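Local coordinates for protein helix-turn-helix transcriptional regulator (PDB 5XHX) that probably binds DNA and regulates transcription as a LuxR-family regulator, of which this chain is the N-terminal ligand-binding domain, without its DNA-binding helix-turn-helix part, at residues F28-L32 and A168-K172; A46-D52 and E138-S144; L73-Y77 and E114-Y119; F87-S91 and E128-N132. Numbering follows the deposited sequence.

Contact 1. Residues F28-L32 and A168-K172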
loop_
_atom_site.group_PDB
_atom_site.type_symbol
_atom_site.label_atom_id
_atom_site.label_comp_id
_atom_site.label_asym_id
_atom_site.label_seq_id
_atom_site.Cartn_x
_atom_site.Cartn_y
_atom_site.Cartn_z
ATOM N N PHE A 28 3.343 -9.572 -7.464
ATOM C CA PHE A 28 2.960 -9.017 -6.165
ATOM C C PHE A 28 2.852 -10.100 -5.092
ATOM O O PHE A 28 3.388 -9.946 -3.993
ATOM C CB PHE A 28 1.637 -8.261 -6.268
ATOM C CG PHE A 28 1.010 -7.976 -4.923
ATOM C CD1 PHE A 28 1.482 -6.927 -4.127
ATOM C CD2 PHE A 28 -0.033 -8.770 -4.439
ATOM C CE1 PHE A 28 0.924 -6.673 -2.882
ATOM C CE2 PHE A 28 -0.598 -8.517 -3.184
ATOM C CZ PHE A 28 -0.121 -7.463 -2.410
ATOM N N TRP A 29 2.132 -11.195 -5.378
ATOM C CA TRP A 29 1.921 -12.208 -4.343
ATOM C C TRP A 29 3.232 -12.857 -3.926
ATOM O O TRP A 29 3.423 -13.180 -2.747
ATOM C CB TRP A 29 0.922 -13.270 -4.821
ATOM C CG TRP A 29 -0.439 -12.703 -4.993
ATOM C CD1 TRP A 29 -1.064 -12.435 -6.163
ATOM C CD2 TRP A 29 -1.333 -12.274 -3.951
ATOM N NE1 TRP A 29 -2.303 -11.902 -5.927
ATOM C CE2 TRP A 29 -2.493 -11.797 -4.575
ATOM C CE3 TRP A 29 -1.275 -12.291 -2.551
ATOM C CZ2 TRP A 29 -3.586 -11.302 -3.853
ATOM C CZ3 TRP A 29 -2.361 -11.809 -1.834
ATOM C CH2 TRP A 29 -3.495 -11.317 -2.484
ATOM N N ARG A 30 4.146 -13.072 -4.879
ATOM C CA ARG A 30 5.467 -13.577 -4.516
ATOM C C ARG A 30 6.170 -12.630 -3.550
ATOM O O ARG A 30 6.783 -13.077 -2.574
ATOM C CB ARG A 30 6.329 -13.807 -5.765
ATOM C CG ARG A 30 7.706 -14.413 -5.419
ATOM C CD ARG A 30 8.614 -14.658 -6.639
ATOM N NE ARG A 30 8.791 -13.466 -7.467
ATOM C CZ ARG A 30 9.751 -12.555 -7.296
ATOM N NH1 ARG A 30 10.640 -12.683 -6.318
ATOM N NH2 ARG A 30 9.820 -11.506 -8.110
ATOM N N ILE A 31 6.071 -11.318 -3.785
ATOM C CA ILE A 31 6.759 -10.368 -2.906
ATOM C C ILE A 31 6.091 -10.319 -1.535
ATOM O O ILE A 31 6.767 -10.208 -0.507
ATOM C CB ILE A 31 6.823 -8.968 -3.550
ATOM C CG1 ILE A 31 7.548 -9.028 -4.903
ATOM C CG2 ILE A 31 7.541 -7.976 -2.589
ATOM C CD1 ILE A 31 8.915 -9.668 -4.816
ATOM N N LEU A 32 4.761 -10.411 -1.492
ATOM C CA LEU A 32 4.071 -10.440 -0.203
ATOM C C LEU A 32 4.461 -11.677 0.604
ATOM O O LEU A 32 4.805 -11.584 1.791
ATOM C CB LEU A 32 2.554 -10.369 -0.429
ATOM C CG LEU A 32 1.676 -10.500 0.829
ATOM C CD1 LEU A 32 2.127 -9.549 1.945
ATOM C CD2 LEU A 32 0.217 -10.256 0.475
ATOM N N ALA A 168 -5.309 -5.216 4.346
ATOM C CA ALA A 168 -5.572 -3.986 3.603
ATOM C C ALA A 168 -4.934 -4.049 2.225
ATOM O O ALA A 168 -5.560 -3.700 1.213
ATOM C CB ALA A 168 -5.047 -2.773 4.384
ATOM N N LEU A 169 -3.683 -4.493 2.175
ATOM C CA LEU A 169 -2.976 -4.653 0.911
ATOM C C LEU A 169 -3.683 -5.653 0.003
ATOM O O LEU A 169 -3.846 -5.412 -1.197
ATOM C CB LEU A 169 -1.553 -5.143 1.189
ATOM C CG LEU A 169 -0.290 -4.365 0.880
ATOM C CD1 LEU A 169 0.861 -5.366 0.890
ATOM C CD2 LEU A 169 -0.401 -3.661 -0.456
ATOM N N MET A 170 -4.035 -6.823 0.551
ATOM C CA MET A 170 -4.703 -7.851 -0.250
ATOM C C MET A 170 -5.957 -7.298 -0.904
ATOM O O MET A 170 -6.181 -7.487 -2.103
ATOM C CB MET A 170 -5.038 -9.069 0.622
ATOM C CG MET A 170 -3.802 -9.812 1.116
ATOM S SD MET A 170 -4.193 -11.106 2.301
ATOM C CE MET A 170 -5.369 -12.048 1.275
ATOM N N LYS A 171 -6.782 -6.596 -0.124
ATOM C CA LYS A 171 -8.014 -6.025 -0.658
ATOM C C LYS A 171 -7.715 -5.047 -1.791
ATOM O O LYS A 171 -8.381 -5.068 -2.834
ATOM C CB LYS A 171 -8.792 -5.338 0.475
ATOM C CG LYS A 171 -10.138 -4.733 0.069
ATOM C CD LYS A 171 -11.036 -5.748 -0.636
ATOM C CE LYS A 171 -12.511 -5.347 -0.574
ATOM N NZ LYS A 171 -13.148 -5.758 0.723
ATOM N N LYS A 172 -6.678 -4.217 -1.630
ATOM C CA LYS A 172 -6.348 -3.258 -2.679
ATOM C C LYS A 172 -5.786 -3.952 -3.912
ATOM O O LYS A 172 -6.016 -3.495 -5.038
ATOM C CB LYS A 172 -5.367 -2.209 -2.142
ATOM C CG LYS A 172 -6.002 -1.258 -1.128
ATOM C CD LYS A 172 -7.208 -0.556 -1.748
ATOM C CE LYS A 172 -7.894 0.376 -0.763
ATOM N NZ LYS A 172 -8.914 -0.308 0.082
#

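Contact 2. Residues A46-D52 and E138-S144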
loop_
_atom_site.group_PDB
_atom_site.type_symbol
_atom_site.label_atom_id
_atom_site.label_comp_id
_atom_site.label_asym_id
_atom_site.label_seq_id
_atom_site.Cartn_x
_atom_site.Cartn_y
_atom_site.Cartn_z
ATOM N N ALA A 46 0.163 -19.672 -1.960
ATOM C CA ALA A 46 -0.782 -19.534 -3.053
ATOM C C ALA A 46 -1.733 -18.394 -2.715
ATOM O O ALA A 46 -2.067 -18.181 -1.549
ATOM C CB ALA A 46 -1.552 -20.839 -3.290
ATOM N N ALA A 47 -2.143 -17.643 -3.734
ATOM C CA ALA A 47 -3.216 -16.670 -3.597
ATOM C C ALA A 47 -4.387 -17.101 -4.472
ATOM O O ALA A 47 -4.199 -17.418 -5.651
ATOM C CB ALA A 47 -2.748 -15.260 -3.979
ATOM N N LEU A 48 -5.589 -17.104 -3.904
ATOM C CA LEU A 48 -6.745 -17.640 -4.613
ATOM C C LEU A 48 -8.021 -17.022 -4.059
ATOM O O LEU A 48 -8.049 -16.494 -2.944
ATOM C CB LEU A 48 -6.794 -19.185 -4.523
ATOM C CG LEU A 48 -6.998 -19.947 -3.201
ATOM C CD1 LEU A 48 -7.106 -21.482 -3.459
ATOM C CD2 LEU A 48 -5.861 -19.684 -2.180
ATOM N N ILE A 49 -9.091 -17.118 -4.846
ATOM C CA ILE A 49 -10.407 -16.659 -4.428
ATOM C C ILE A 49 -11.336 -17.864 -4.367
ATOM O O ILE A 49 -11.548 -18.544 -5.380
ATOM C CB ILE A 49 -10.955 -15.573 -5.364
ATOM C CG1 ILE A 49 -10.000 -14.362 -5.371
ATOM C CG2 ILE A 49 -12.366 -15.179 -4.948
ATOM C CD1 ILE A 49 -10.358 -13.290 -6.441
ATOM N N PHE A 50 -11.850 -18.146 -3.171
ATOM C CA PHE A 50 -12.894 -19.137 -2.976
ATOM C C PHE A 50 -14.262 -18.488 -3.196
ATOM O O PHE A 50 -14.443 -17.280 -2.993
ATOM C CB PHE A 50 -12.836 -19.719 -1.560
ATOM C CG PHE A 50 -11.630 -20.579 -1.280
ATOM C CD1 PHE A 50 -11.234 -21.569 -2.162
ATOM C CD2 PHE A 50 -10.906 -20.406 -0.102
ATOM C CE1 PHE A 50 -10.132 -22.386 -1.873
ATOM C CE2 PHE A 50 -9.803 -21.206 0.194
ATOM C CZ PHE A 50 -9.415 -22.207 -0.678
ATOM N N SER A 51 -15.230 -19.306 -3.591
ATOM C CA SER A 51 -16.588 -18.839 -3.834
ATOM C C SER A 51 -17.507 -20.053 -3.844
ATOM O O SER A 51 -17.117 -21.149 -3.428
ATOM C CB SER A 51 -16.675 -18.060 -5.149
ATOM O OG SER A 51 -16.607 -18.945 -6.261
ATOM N N ASP A 52 -18.733 -19.860 -4.333
ATOM C CA ASP A 52 -19.641 -20.985 -4.521
ATOM C C ASP A 52 -19.385 -21.732 -5.827
ATOM O O ASP A 52 -20.070 -22.722 -6.092
ATOM C CB ASP A 52 -21.099 -20.519 -4.456
ATOM C CG ASP A 52 -21.522 -20.104 -3.057
ATOM O OD1 ASP A 52 -20.843 -20.477 -2.068
ATOM O OD2 ASP A 52 -22.541 -19.398 -2.942
ATOM N N GLU A 138 -20.190 -13.573 -1.399
ATOM C CA GLU A 138 -19.865 -14.932 -1.824
ATOM C C GLU A 138 -18.375 -15.225 -1.934
ATOM O O GLU A 138 -17.978 -16.376 -1.747
ATOM C CB GLU A 138 -20.516 -15.246 -3.181
ATOM C CG GLU A 138 -20.327 -16.710 -3.628
ATOM C CD GLU A 138 -20.395 -16.874 -5.133
ATOM O OE1 GLU A 138 -19.884 -17.895 -5.658
ATOM O OE2 GLU A 138 -20.953 -15.972 -5.799
ATOM N N ARG A 139 -17.545 -14.240 -2.241
ATOM C CA ARG A 139 -16.156 -14.505 -2.574
ATOM C C ARG A 139 -15.248 -14.187 -1.389
ATOM O O ARG A 139 -15.535 -13.293 -0.587
ATOM C CB ARG A 139 -15.749 -13.705 -3.809
ATOM C CG ARG A 139 -16.503 -14.143 -5.072
ATOM C CD ARG A 139 -16.053 -13.325 -6.264
ATOM N NE ARG A 139 -16.246 -11.916 -5.974
ATOM C CZ ARG A 139 -15.423 -10.948 -6.362
ATOM N NH1 ARG A 139 -14.329 -11.235 -7.062
ATOM N NH2 ARG A 139 -15.690 -9.693 -6.026
ATOM N N THR A 140 -14.167 -14.962 -1.267
ATOM C CA THR A 140 -13.178 -14.785 -0.206
ATOM C C THR A 140 -11.794 -14.836 -0.833
ATOM O O THR A 140 -11.403 -15.867 -1.397
ATOM C CB THR A 140 -13.294 -15.861 0.877
ATOM O OG1 THR A 140 -14.652 -15.975 1.312
ATOM C CG2 THR A 140 -12.413 -15.503 2.091
ATOM N N LEU A 141 -11.057 -13.731 -0.740
ATOM C CA LEU A 141 -9.668 -13.705 -1.188
ATOM C C LEU A 141 -8.768 -14.290 -0.105
ATOM O O LEU A 141 -8.832 -13.882 1.059
ATOM C CB LEU A 141 -9.242 -12.276 -1.531
ATOM C CG LEU A 141 -7.761 -12.009 -1.812
ATOM C CD1 LEU A 141 -7.299 -12.763 -3.065
ATOM C CD2 LEU A 141 -7.515 -10.516 -2.007
ATOM N N CYS A 142 -7.917 -15.241 -0.481
ATOM C CA CYS A 142 -7.128 -15.961 0.512
ATOM C C CYS A 142 -5.668 -15.989 0.109
ATOM O O CYS A 142 -5.335 -16.205 -1.063
ATOM C CB CYS A 142 -7.625 -17.391 0.689
ATOM S SG CYS A 142 -9.327 -17.482 1.241
ATOM N N LEU A 143 -4.803 -15.777 1.088
ATOM C CA LEU A 143 -3.373 -15.941 0.915
ATOM C C LEU A 143 -2.976 -17.095 1.814
ATOM O O LEU A 143 -3.015 -16.975 3.042
ATOM C CB LEU A 143 -2.593 -14.668 1.267
ATOM C CG LEU A 143 -1.078 -14.915 1.330
ATOM C CD1 LEU A 143 -0.530 -15.362 -0.045
ATOM C CD2 LEU A 143 -0.366 -13.669 1.841
ATOM N N SER A 144 -2.623 -18.217 1.197
ATOM C CA SER A 144 -2.184 -19.394 1.927
ATOM C C SER A 144 -0.670 -19.369 2.027
ATOM O O SER A 144 0.011 -19.099 1.038
ATOM C CB SER A 144 -2.641 -20.674 1.211
ATOM O OG SER A 144 -1.720 -21.724 1.481
#

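Contact 3. Residues L73-Y77 and E114-Y119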
loop_
_atom_site.group_PDB
_atom_site.type_symbol
_atom_site.label_atom_id
_atom_site.label_comp_id
_atom_site.label_asym_id
_atom_site.label_seq_id
_atom_site.Cartn_x
_atom_site.Cartn_y
_atom_site.Cartn_z
ATOM N N LEU A 73 -2.512 -32.056 -10.776
ATOM C CA LEU A 73 -3.001 -31.842 -9.419
ATOM C C LEU A 73 -3.676 -30.488 -9.256
ATOM O O LEU A 73 -4.600 -30.363 -8.450
ATOM C CB LEU A 73 -1.858 -31.959 -8.415
ATOM C CG LEU A 73 -1.724 -33.289 -7.696
ATOM C CD1 LEU A 73 -0.546 -33.241 -6.725
ATOM C CD2 LEU A 73 -3.028 -33.576 -6.973
ATOM N N ILE A 74 -3.225 -29.467 -9.987
ATOM C CA ILE A 74 -3.862 -28.155 -9.888
ATOM C C ILE A 74 -5.279 -28.217 -10.441
ATOM O O ILE A 74 -6.230 -27.726 -9.821
ATOM C CB ILE A 74 -3.029 -27.088 -10.618
ATOM C CG1 ILE A 74 -1.620 -26.991 -10.021
ATOM C CG2 ILE A 74 -3.748 -25.748 -10.570
ATOM C CD1 ILE A 74 -1.576 -26.467 -8.599
ATOM N N SER A 75 -5.437 -28.826 -11.621
ATOM C CA SER A 75 -6.766 -29.003 -12.202
ATOM C C SER A 75 -7.664 -29.826 -11.287
ATOM O O SER A 75 -8.844 -29.496 -11.107
ATOM C CB SER A 75 -6.642 -29.653 -13.580
ATOM O OG SER A 75 -7.913 -29.972 -14.094
ATOM N N ARG A 76 -7.119 -30.889 -10.674
ATOM C CA ARG A 76 -7.913 -31.686 -9.743
ATOM C C ARG A 76 -8.363 -30.855 -8.550
ATOM O O ARG A 76 -9.501 -30.996 -8.073
ATOM C CB ARG A 76 -7.127 -32.902 -9.251
ATOM C CG ARG A 76 -6.856 -33.972 -10.311
ATOM C CD ARG A 76 -6.699 -35.326 -9.632
ATOM N NE ARG A 76 -7.983 -35.786 -9.120
ATOM C CZ ARG A 76 -8.142 -36.650 -8.125
ATOM N NH1 ARG A 76 -7.084 -37.164 -7.499
ATOM N NH2 ARG A 76 -9.369 -36.991 -7.753
ATOM N N TYR A 77 -7.467 -30.028 -8.015
ATOM C CA TYR A 77 -7.861 -29.137 -6.933
ATOM C C TYR A 77 -9.027 -28.264 -7.371
ATOM O O TYR A 77 -10.074 -28.224 -6.717
ATOM C CB TYR A 77 -6.662 -28.278 -6.489
ATOM C CG TYR A 77 -7.000 -27.387 -5.321
ATOM C CD1 TYR A 77 -6.985 -27.875 -4.027
ATOM C CD2 TYR A 77 -7.353 -26.072 -5.516
ATOM C CE1 TYR A 77 -7.301 -27.075 -2.954
ATOM C CE2 TYR A 77 -7.679 -25.250 -4.438
ATOM C CZ TYR A 77 -7.653 -25.755 -3.169
ATOM O OH TYR A 77 -7.987 -24.957 -2.097
ATOM N N GLU A 114 -8.659 -37.738 0.171
ATOM C CA GLU A 114 -7.756 -37.739 -0.974
ATOM C C GLU A 114 -6.953 -36.444 -1.035
ATOM O O GLU A 114 -5.754 -36.460 -1.343
ATOM C CB GLU A 114 -8.534 -37.945 -2.268
ATOM C CG GLU A 114 -7.647 -38.068 -3.498
ATOM C CD GLU A 114 -8.447 -38.405 -4.743
ATOM O OE1 GLU A 114 -9.690 -38.420 -4.649
ATOM O OE2 GLU A 114 -7.839 -38.666 -5.804
ATOM N N TYR A 115 -7.603 -35.310 -0.740
ATOM C CA TYR A 115 -6.917 -34.019 -0.736
ATOM C C TYR A 115 -5.642 -34.068 0.115
ATOM O O TYR A 115 -4.573 -33.616 -0.310
ATOM C CB TYR A 115 -7.881 -32.921 -0.244
ATOM C CG TYR A 115 -7.182 -31.605 -0.014
ATOM C CD1 TYR A 115 -6.869 -30.786 -1.087
ATOM C CD2 TYR A 115 -6.785 -31.209 1.265
ATOM C CE1 TYR A 115 -6.197 -29.605 -0.910
ATOM C CE2 TYR A 115 -6.105 -29.997 1.461
ATOM C CZ TYR A 115 -5.829 -29.204 0.347
ATOM O OH TYR A 115 -5.152 -28.018 0.442
ATOM N N TYR A 116 -5.730 -34.652 1.307
ATOM C CA TYR A 116 -4.572 -34.719 2.197
ATOM C C TYR A 116 -3.406 -35.477 1.561
ATOM O O TYR A 116 -2.246 -35.045 1.644
ATOM C CB TYR A 116 -4.982 -35.385 3.512
ATOM C CG TYR A 116 -3.875 -35.525 4.541
ATOM C CD1 TYR A 116 -3.491 -34.446 5.320
ATOM C CD2 TYR A 116 -3.233 -36.745 4.748
ATOM C CE1 TYR A 116 -2.488 -34.564 6.275
ATOM C CE2 TYR A 116 -2.227 -36.876 5.703
ATOM C CZ TYR A 116 -1.861 -35.780 6.461
ATOM O OH TYR A 116 -0.868 -35.887 7.408
ATOM N N ASN A 117 -3.690 -36.608 0.920
ATOM C CA ASN A 117 -2.631 -37.489 0.445
ATOM C C ASN A 117 -2.122 -37.129 -0.935
ATOM O O ASN A 117 -1.074 -37.637 -1.348
ATOM C CB ASN A 117 -3.119 -38.935 0.439
ATOM C CG ASN A 117 -3.343 -39.450 1.824
ATOM O OD1 ASN A 117 -2.389 -39.806 2.521
ATOM N ND2 ASN A 117 -4.601 -39.474 2.255
ATOM N N THR A 118 -2.822 -36.258 -1.647
ATOM C CA THR A 118 -2.390 -35.904 -2.988
ATOM C C THR A 118 -1.931 -34.448 -3.017
ATOM O O THR A 118 -0.726 -34.171 -2.988
ATOM C CB THR A 118 -3.523 -36.191 -3.982
ATOM O OG1 THR A 118 -4.691 -35.444 -3.617
ATOM C CG2 THR A 118 -3.878 -37.686 -3.946
ATOM N N TYR A 119 -2.883 -33.514 -3.014
ATOM C CA TYR A 119 -2.541 -32.106 -3.188
ATOM C C TYR A 119 -1.782 -31.559 -1.975
ATOM O O TYR A 119 -0.711 -30.961 -2.125
ATOM C CB TYR A 119 -3.821 -31.304 -3.452
ATOM C CG TYR A 119 -3.574 -29.847 -3.719
ATOM C CD1 TYR A 119 -3.537 -29.349 -5.020
ATOM C CD2 TYR A 119 -3.355 -28.968 -2.667
ATOM C CE1 TYR A 119 -3.300 -27.996 -5.257
ATOM C CE2 TYR A 119 -3.103 -27.632 -2.890
ATOM C CZ TYR A 119 -3.076 -27.148 -4.184
ATOM O OH TYR A 119 -2.828 -25.802 -4.387
#

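Contact 4. Residues F87-S91 and E128-N132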
loop_
_atom_site.group_PDB
_atom_site.type_symbol
_atom_site.label_atom_id
_atom_site.label_comp_id
_atom_site.label_asym_id
_atom_site.label_seq_id
_atom_site.Cartn_x
_atom_site.Cartn_y
_atom_site.Cartn_z
ATOM N N PHE A 87 -9.358 -25.153 4.417
ATOM C CA PHE A 87 -9.335 -23.702 4.274
ATOM C C PHE A 87 -10.446 -23.198 3.358
ATOM O O PHE A 87 -10.904 -22.058 3.521
ATOM C CB PHE A 87 -7.964 -23.250 3.778
ATOM C CG PHE A 87 -6.909 -23.313 4.851
ATOM C CD1 PHE A 87 -6.792 -22.277 5.770
ATOM C CD2 PHE A 87 -6.077 -24.422 4.978
ATOM C CE1 PHE A 87 -5.828 -22.327 6.780
ATOM C CE2 PHE A 87 -5.113 -24.482 6.009
ATOM C CZ PHE A 87 -4.997 -23.430 6.898
ATOM N N TYR A 88 -10.909 -24.020 2.410
ATOM C CA TYR A 88 -12.111 -23.638 1.670
ATOM C C TYR A 88 -13.332 -23.676 2.577
ATOM O O TYR A 88 -14.158 -22.762 2.563
ATOM C CB TYR A 88 -12.340 -24.543 0.463
ATOM C CG TYR A 88 -13.779 -24.456 -0.021
ATOM C CD1 TYR A 88 -14.229 -23.327 -0.709
ATOM C CD2 TYR A 88 -14.692 -25.461 0.252
ATOM C CE1 TYR A 88 -15.538 -23.223 -1.151
ATOM C CE2 TYR A 88 -16.033 -25.368 -0.192
ATOM C CZ TYR A 88 -16.436 -24.237 -0.890
ATOM O OH TYR A 88 -17.725 -24.091 -1.337
ATOM N N GLN A 89 -13.460 -24.732 3.376
ATOM C CA GLN A 89 -14.642 -24.874 4.217
ATOM C C GLN A 89 -14.741 -23.741 5.242
ATOM O O GLN A 89 -15.838 -23.239 5.518
ATOM C CB GLN A 89 -14.628 -26.245 4.906
ATOM C CG GLN A 89 -14.853 -27.442 3.941
ATOM C CD GLN A 89 -16.253 -27.474 3.274
ATOM O OE1 GLN A 89 -17.204 -26.832 3.741
ATOM N NE2 GLN A 89 -16.380 -28.251 2.183
ATOM N N VAL A 90 -13.607 -23.321 5.813
ATOM C CA VAL A 90 -13.638 -22.218 6.773
ATOM C C VAL A 90 -14.041 -20.911 6.081
ATOM O O VAL A 90 -14.675 -20.040 6.699
ATOM C CB VAL A 90 -12.280 -22.116 7.509
ATOM C CG1 VAL A 90 -11.304 -21.238 6.736
ATOM C CG2 VAL A 90 -12.451 -21.610 8.950
ATOM N N SER A 91 -13.730 -20.758 4.791
ATOM C CA SER A 91 -14.186 -19.571 4.078
ATOM C C SER A 91 -15.707 -19.543 3.937
ATOM O O SER A 91 -16.293 -18.467 3.815
ATOM C CB SER A 91 -13.524 -19.484 2.700
ATOM O OG SER A 91 -14.181 -20.295 1.732
ATOM N N GLU A 128 0.065 -24.990 7.614
ATOM C CA GLU A 128 -0.486 -23.963 6.747
ATOM C C GLU A 128 -1.147 -22.888 7.592
ATOM O O GLU A 128 -1.778 -23.193 8.607
ATOM C CB GLU A 128 -1.519 -24.550 5.767
ATOM C CG GLU A 128 -1.814 -23.658 4.573
ATOM C CD GLU A 128 -2.845 -24.259 3.610
ATOM O OE1 GLU A 128 -3.406 -23.504 2.766
ATOM O OE2 GLU A 128 -3.105 -25.477 3.714
ATOM N N VAL A 129 -1.029 -21.635 7.146
ATOM C CA VAL A 129 -1.905 -20.572 7.623
ATOM C C VAL A 129 -2.473 -19.883 6.402
ATOM O O VAL A 129 -1.929 -19.968 5.307
ATOM C CB VAL A 129 -1.203 -19.529 8.525
ATOM C CG1 VAL A 129 -0.603 -20.184 9.740
ATOM C CG2 VAL A 129 -0.138 -18.758 7.715
ATOM N N GLN A 130 -3.560 -19.156 6.616
ATOM C CA GLN A 130 -4.199 -18.438 5.529
ATOM C C GLN A 130 -4.775 -17.135 6.064
ATOM O O GLN A 130 -5.470 -17.139 7.083
ATOM C CB GLN A 130 -5.302 -19.311 4.916
ATOM C CG GLN A 130 -5.868 -18.849 3.614
ATOM C CD GLN A 130 -6.846 -19.866 3.056
ATOM O OE1 GLN A 130 -6.483 -20.719 2.247
ATOM N NE2 GLN A 130 -8.067 -19.815 3.537
ATOM N N TYR A 131 -4.525 -16.038 5.353
ATOM C CA TYR A 131 -5.309 -14.817 5.526
ATOM C C TYR A 131 -6.538 -14.879 4.625
ATOM O O TYR A 131 -6.399 -15.086 3.417
ATOM C CB TYR A 131 -4.488 -13.578 5.164
ATOM C CG TYR A 131 -3.357 -13.222 6.125
ATOM C CD1 TYR A 131 -3.586 -12.417 7.246
ATOM C CD2 TYR A 131 -2.066 -13.666 5.887
ATOM C CE1 TYR A 131 -2.532 -12.067 8.105
ATOM C CE2 TYR A 131 -1.020 -13.325 6.719
ATOM C CZ TYR A 131 -1.255 -12.527 7.822
ATOM O OH TYR A 131 -0.209 -12.198 8.633
ATOM N N ASN A 132 -7.728 -14.681 5.208
ATOM C CA ASN A 132 -9.011 -14.715 4.495
ATOM C C ASN A 132 -9.599 -13.317 4.462
ATOM O O ASN A 132 -9.850 -12.735 5.523
ATOM C CB ASN A 132 -10.032 -15.625 5.181
ATOM C CG ASN A 132 -9.788 -17.073 4.938
ATOM O OD1 ASN A 132 -8.654 -17.489 4.729
ATOM N ND2 ASN A 132 -10.868 -17.862 4.933
#

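Contact 1. Residues F28-L32 and A168-K172
Two antiparallel helices face each other here across a wide gap. Their short axes come no closer than 12.1 Å and run at 175°, so large side chains must fill the space between. Helix 28-32 offers three bumps: Phe-28, Trp-29 and Leu-32. Helix 168-172 answers with two, Leu-169 and Met-170. Leu-169 CD1 sits at the edge of the Phe-28 ring, 4.0 Å from Phe-28 CE1. The same Leu-169 CD1 lies 4.5 Å from Leu-32 CD1, so the methyl fills the hollow between these two residues, one helical turn apart. Met-170 fills the neighbouring hollow. Its CG is 3.8 Å from Trp-29 CZ3, at the indole edge, and 4.1 Å from Leu-32 CD2. Leu-32 thus touches both bumps of the other helix. The packing is wholly apolar, and the indole NE1 bonds to Glu-177 instead. On one flank lies helix 11-21, whose Leu-19 meets Phe-28 and Leu-169. The second subunit adds its own Leu-20 against Leu-169. On the sheet flank, Leu-143 of strand 140-147 packs on Trp-29, Leu-32 and Met-170, while Ala-47 of strand 44-50 packs against the indole.

Contact 2. Residues A46-D52 and E138-S144
Glu-138, Ile-49 and Cys-142 bury the most surface where two inner strands of the antiparallel sheet pair. Strand 56-60 flanks 44-50, and strand 127-134 flanks 140-147. Cys-142 forms a hydrogen-bonded pair with Leu-48: Cys-142 N to Leu-48 O is 2.8 Å and Leu-48 N to Cys-142 O is 3.0 Å. Its SG lies 3.6 Å from Phe-50 CD2, an oblique sulfur-aromatic contact. The pairs Ala-46 with Ser-144 and Phe-50 with Thr-140 repeat this double bonding. Ile-49 points to the other face. It forms a non-hydrogen-bonded pair with Leu-141, with Ile-49 CG1 3.9 Å from Leu-141 CD1, and Ile-49 CG2 is 3.9 Å from Arg-139 CB. Beyond the strand ends, Glu-138 OE1 accepts a short 2.6 Å hydrogen bond from Asp-52 N. Asp-52 OD2 is 4.1 Å from Glu-138 OE1. The chemistry implies a regular backbone ladder and a polar finish at the end of the strand pair, where Arg-92 offsets the charge of Asp-52 and the Glu-138 carboxylate takes a backbone N-H.

Contact 3. Residues L73-Y77 and E114-Y119
An aromatic cluster of Tyr-77, Tyr-115 and Tyr-119 joins two roughly antiparallel helices at 158°. At its centre the rings of Tyr-77 and Tyr-119 stack face to face, with centroids 4.5 Å apart and planes at 28°. Tyr-115 meets Tyr-77 rim to rim, CE1 to CE1 at 3.4 Å. Tyr-123, one turn further along the same helix, also stacks with Tyr-119. Leu-73 and Ile-74 pack round Tyr-119: Leu-73 CD2 is 4.3 Å from Tyr-119 CB, and Ile-74 CD1 is 4.1 Å from Tyr-119 CE1. Leu-73 CD2 also touches Thr-118 CB at 4.0 Å. Tyr-77 carries its hydroxyl to Asp-85, and its side chain reaches Leu-48 and Phe-50 of the sheet. Helix 114-119 widens into a pi-type turn at 116-119. Thr-118 OG1 there donates to Glu-114 O at 2.7 Å. The outer edge is charged, as Arg-76 and Glu-114 form an exposed salt bridge. Its main bond, from Arg-76 NH1 to Glu-114 OE2, is very short at 2.4 Å.

Contact 4. Residues F87-S91 and E128-N132
Phe-87 carries most of this helix-on-strand contact. Its m rotamer (chi1 -74°) sends the ring from the helix over the strand. Glu-128 OE1 lies over one face of the ring, and Glu-128 OE2 is 3.2 Å from Phe-87 CE2. Glu-128 is nearly fully extended, with chi1 -162° and chi2 180°, so its carboxylate stretches out to the ring; OE1 is held by Ser-144 OG. Gln-130 is extended too, chi1 -168° and chi2 174°. This brings Gln-130 OE1 to 3.3 Å from Phe-87 CB, while Gln-130 NE2 donates to Asn-132 OD1 at 2.7 Å. Asn-132 takes the m rotamer, chi1 -77°. Its ND2 then approaches Val-90 CG1 at 3.9 Å and Ser-91 CB at 3.8 Å. Ser-91 has chi1 82°, which turns OG back to its own helix, where it donates to Tyr-88 O at 2.6 Å. The strand's polar side chains thus meet a mostly apolar helix face by packing. Leu-102 and Ile-105 of helix 102-105 also cover Phe-87. Strand 127-134 lies between strands 98-101 and 140-147, and its opposite face, through Val-129 and Tyr-131, packs on helix 153-173.

In the fold
The central antiparallel sheet ties the four contacts together. Contact 2 joins strands 44-50 and 140-147 within it. Contact 4 lays helix 86-92 on strand 127-134. The centres of contacts 2 and 4 are about 8 Å apart, and the backbone hydrogen bond between Leu-143 N and Tyr-131 O links the two neighbouring strands. Contact 1 covers the other face, 13 Å from contact 2 between centres. Contact 3 lies on the opposite side of the chain's centre from contact 1, about 25 Å away between centres, and its Tyr-77 reaches Leu-48 and Phe-50 on the face that helix 86-92 covers. Along the chain contact 1 encloses all others, contact 2 encloses contacts 3 and 4, and these two interleave. The result is an alpha-beta-alpha sandwich, consistent with a LuxR-type ligand-binding domain.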